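Long-range contact in nucleoporin NUP82 (Saccharomyces cerevisiae, PDB 3PBP), which serves as a structural component of the nuclear pore complex, its N-terminal domain containing the region that interacts with NUP116: residues Ile26-Gly32 with Asn425-Asn430. The protein carries 1 engineered substitution. Sequence-based numbering, arbitrary orientation.
Sequences IFSSQNG and NLAYIN
Ser28 OG donates a hydrogen bond to Tyr428 O at 2.6 Å, arriving in the carbonyl plane on a lone pair; chi1 of 66° sets the hydroxyl between Ser28 N and C and turns it to the facing strand. Asn430 N donates to Gly32 O at 3.0 Å, a backbone link between the turn after strand 24-29 and strand 425-431. At the far end, a hydrogen bond from Ile26 N to Asn425 OD1 (3.3 Å, 162° at the hydrogen) is doubtful: the donor stands well above the carbonyl plane, and OD1 also faces Ile26 O, another acceptor, leaving the amide orientation uncertain.

Around these bonds, the Tyr428 ring presents its edge to the turn, with CE2 3.5 Å from Asn31 O, while Gly32 CA approaches CD2 at 3.6 Å. A weak hydrogen bond from Asn430 ND2 reaches Tyr428 OH. Apolar contact is sparse: Ile26 CG2 lies 4.2 Å from Ala427 CB, and Ile26 CD1 4.4 Å from Ile429 CD1.

Each strand pairs instead within its own sheet, Phe27 with Val36 and Ala427 with Ala438. Two edge strands running 34° from parallel, each leading an antiparallel meander, are consistent with neighbouring first and last blades closing a beta-propeller, the fold of this N-terminal domain.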
# COMPACT_ATOMS: atom_id res chain seq x y z
N ILE A 26 -22.55 0.55 -11.20
CA ILE A 26 -23.55 1.07 -10.28
C ILE A 26 -22.87 1.36 -8.94
O ILE A 26 -22.03 0.59 -8.48
CB ILE A 26 -24.70 0.05 -10.09
CG1 ILE A 26 -25.76 0.64 -9.17
CG2 ILE A 26 -24.14 -1.27 -9.55
CD1 ILE A 26 -26.94 -0.27 -8.96
N PHE A 27 -23.22 2.49 -8.34
CA PHE A 27 -22.64 2.89 -7.05
C PHE A 27 -23.76 3.52 -6.23
O PHE A 27 -24.78 3.96 -6.78
CB PHE A 27 -21.56 3.94 -7.25
CG PHE A 27 -20.57 3.60 -8.31
CD1 PHE A 27 -19.50 2.73 -8.03
CD2 PHE A 27 -20.70 4.13 -9.60
CE1 PHE A 27 -18.58 2.39 -9.02
CE2 PHE A 27 -19.78 3.79 -10.60
CZ PHE A 27 -18.72 2.92 -10.31
N SER A 28 -23.58 3.55 -4.92
CA SER A 28 -24.57 4.15 -4.05
C SER A 28 -23.81 5.11 -3.16
O SER A 28 -22.58 5.09 -3.14
CB SER A 28 -25.33 3.11 -3.22
OG SER A 28 -24.47 2.47 -2.31
N SER A 29 -24.54 5.93 -2.43
CA SER A 29 -23.93 6.95 -1.59
C SER A 29 -24.89 7.28 -0.44
O SER A 29 -26.08 6.95 -0.50
CB SER A 29 -23.72 8.20 -2.45
OG SER A 29 -22.49 8.81 -2.15
N GLN A 30 -24.37 7.96 0.58
CA GLN A 30 -25.19 8.36 1.73
C GLN A 30 -26.12 7.26 2.25
O GLN A 30 -27.35 7.37 2.17
CB GLN A 30 -25.98 9.62 1.37
CG GLN A 30 -25.11 10.75 0.86
CD GLN A 30 -25.89 12.04 0.61
OE1 GLN A 30 -27.13 12.06 0.62
NE2 GLN A 30 -25.16 13.12 0.36
N ASN A 31 -25.53 6.20 2.78
CA ASN A 31 -26.27 5.08 3.33
C ASN A 31 -27.25 4.41 2.36
O ASN A 31 -28.38 4.10 2.73
CB ASN A 31 -27.00 5.54 4.59
CG ASN A 31 -27.46 4.37 5.45
OD1 ASN A 31 -26.70 3.43 5.70
ND2 ASN A 31 -28.70 4.44 5.90
N GLY A 32 -26.79 4.18 1.13
CA GLY A 32 -27.60 3.54 0.10
C GLY A 32 -28.80 4.35 -0.34
O GLY A 32 -29.77 3.84 -0.91
N ASN A 425 -20.47 -5.91 -10.08
CA ASN A 425 -20.29 -4.61 -9.48
C ASN A 425 -21.29 -4.62 -8.32
O ASN A 425 -22.47 -4.89 -8.53
CB ASN A 425 -20.63 -3.55 -10.53
CG ASN A 425 -20.00 -2.21 -10.26
OD1 ASN A 425 -20.55 -1.40 -9.51
ND2 ASN A 425 -18.85 -1.97 -10.86
N LEU A 426 -20.83 -4.37 -7.10
CA LEU A 426 -21.74 -4.37 -5.95
C LEU A 426 -22.12 -2.97 -5.48
O LEU A 426 -21.42 -2.00 -5.75
CB LEU A 426 -21.12 -5.11 -4.77
CG LEU A 426 -21.20 -6.63 -4.74
CD1 LEU A 426 -20.63 -7.20 -6.02
CD2 LEU A 426 -20.45 -7.14 -3.53
N ALA A 427 -23.24 -2.89 -4.78
CA ALA A 427 -23.71 -1.62 -4.25
C ALA A 427 -24.79 -1.86 -3.19
O ALA A 427 -25.68 -2.67 -3.36
CB ALA A 427 -24.26 -0.77 -5.37
N TYR A 428 -24.68 -1.13 -2.09
CA TYR A 428 -25.64 -1.22 -0.99
C TYR A 428 -26.75 -0.21 -1.25
O TYR A 428 -26.48 0.97 -1.46
CB TYR A 428 -24.95 -0.91 0.34
CG TYR A 428 -25.86 -0.65 1.51
CD1 TYR A 428 -26.29 -1.69 2.34
CD2 TYR A 428 -26.25 0.65 1.83
CE1 TYR A 428 -27.09 -1.43 3.47
CE2 TYR A 428 -27.04 0.92 2.93
CZ TYR A 428 -27.45 -0.11 3.75
OH TYR A 428 -28.23 0.18 4.86
N ILE A 429 -28.00 -0.67 -1.24
CA ILE A 429 -29.12 0.22 -1.48
C ILE A 429 -30.15 0.11 -0.36
O ILE A 429 -30.73 -0.95 -0.14
CB ILE A 429 -29.80 -0.09 -2.81
CG1 ILE A 429 -28.80 0.15 -3.94
CG2 ILE A 429 -31.03 0.77 -2.98
CD1 ILE A 429 -29.31 -0.27 -5.29
N ASN A 430 -30.38 1.22 0.34
CA ASN A 430 -31.34 1.24 1.42
C ASN A 430 -32.67 1.68 0.85
O ASN A 430 -32.85 2.86 0.53
CB ASN A 430 -30.88 2.21 2.50
CG ASN A 430 -31.47 1.89 3.86
OD1 ASN A 430 -32.68 1.76 4.00
ND2 ASN A 430 -30.60 1.75 4.86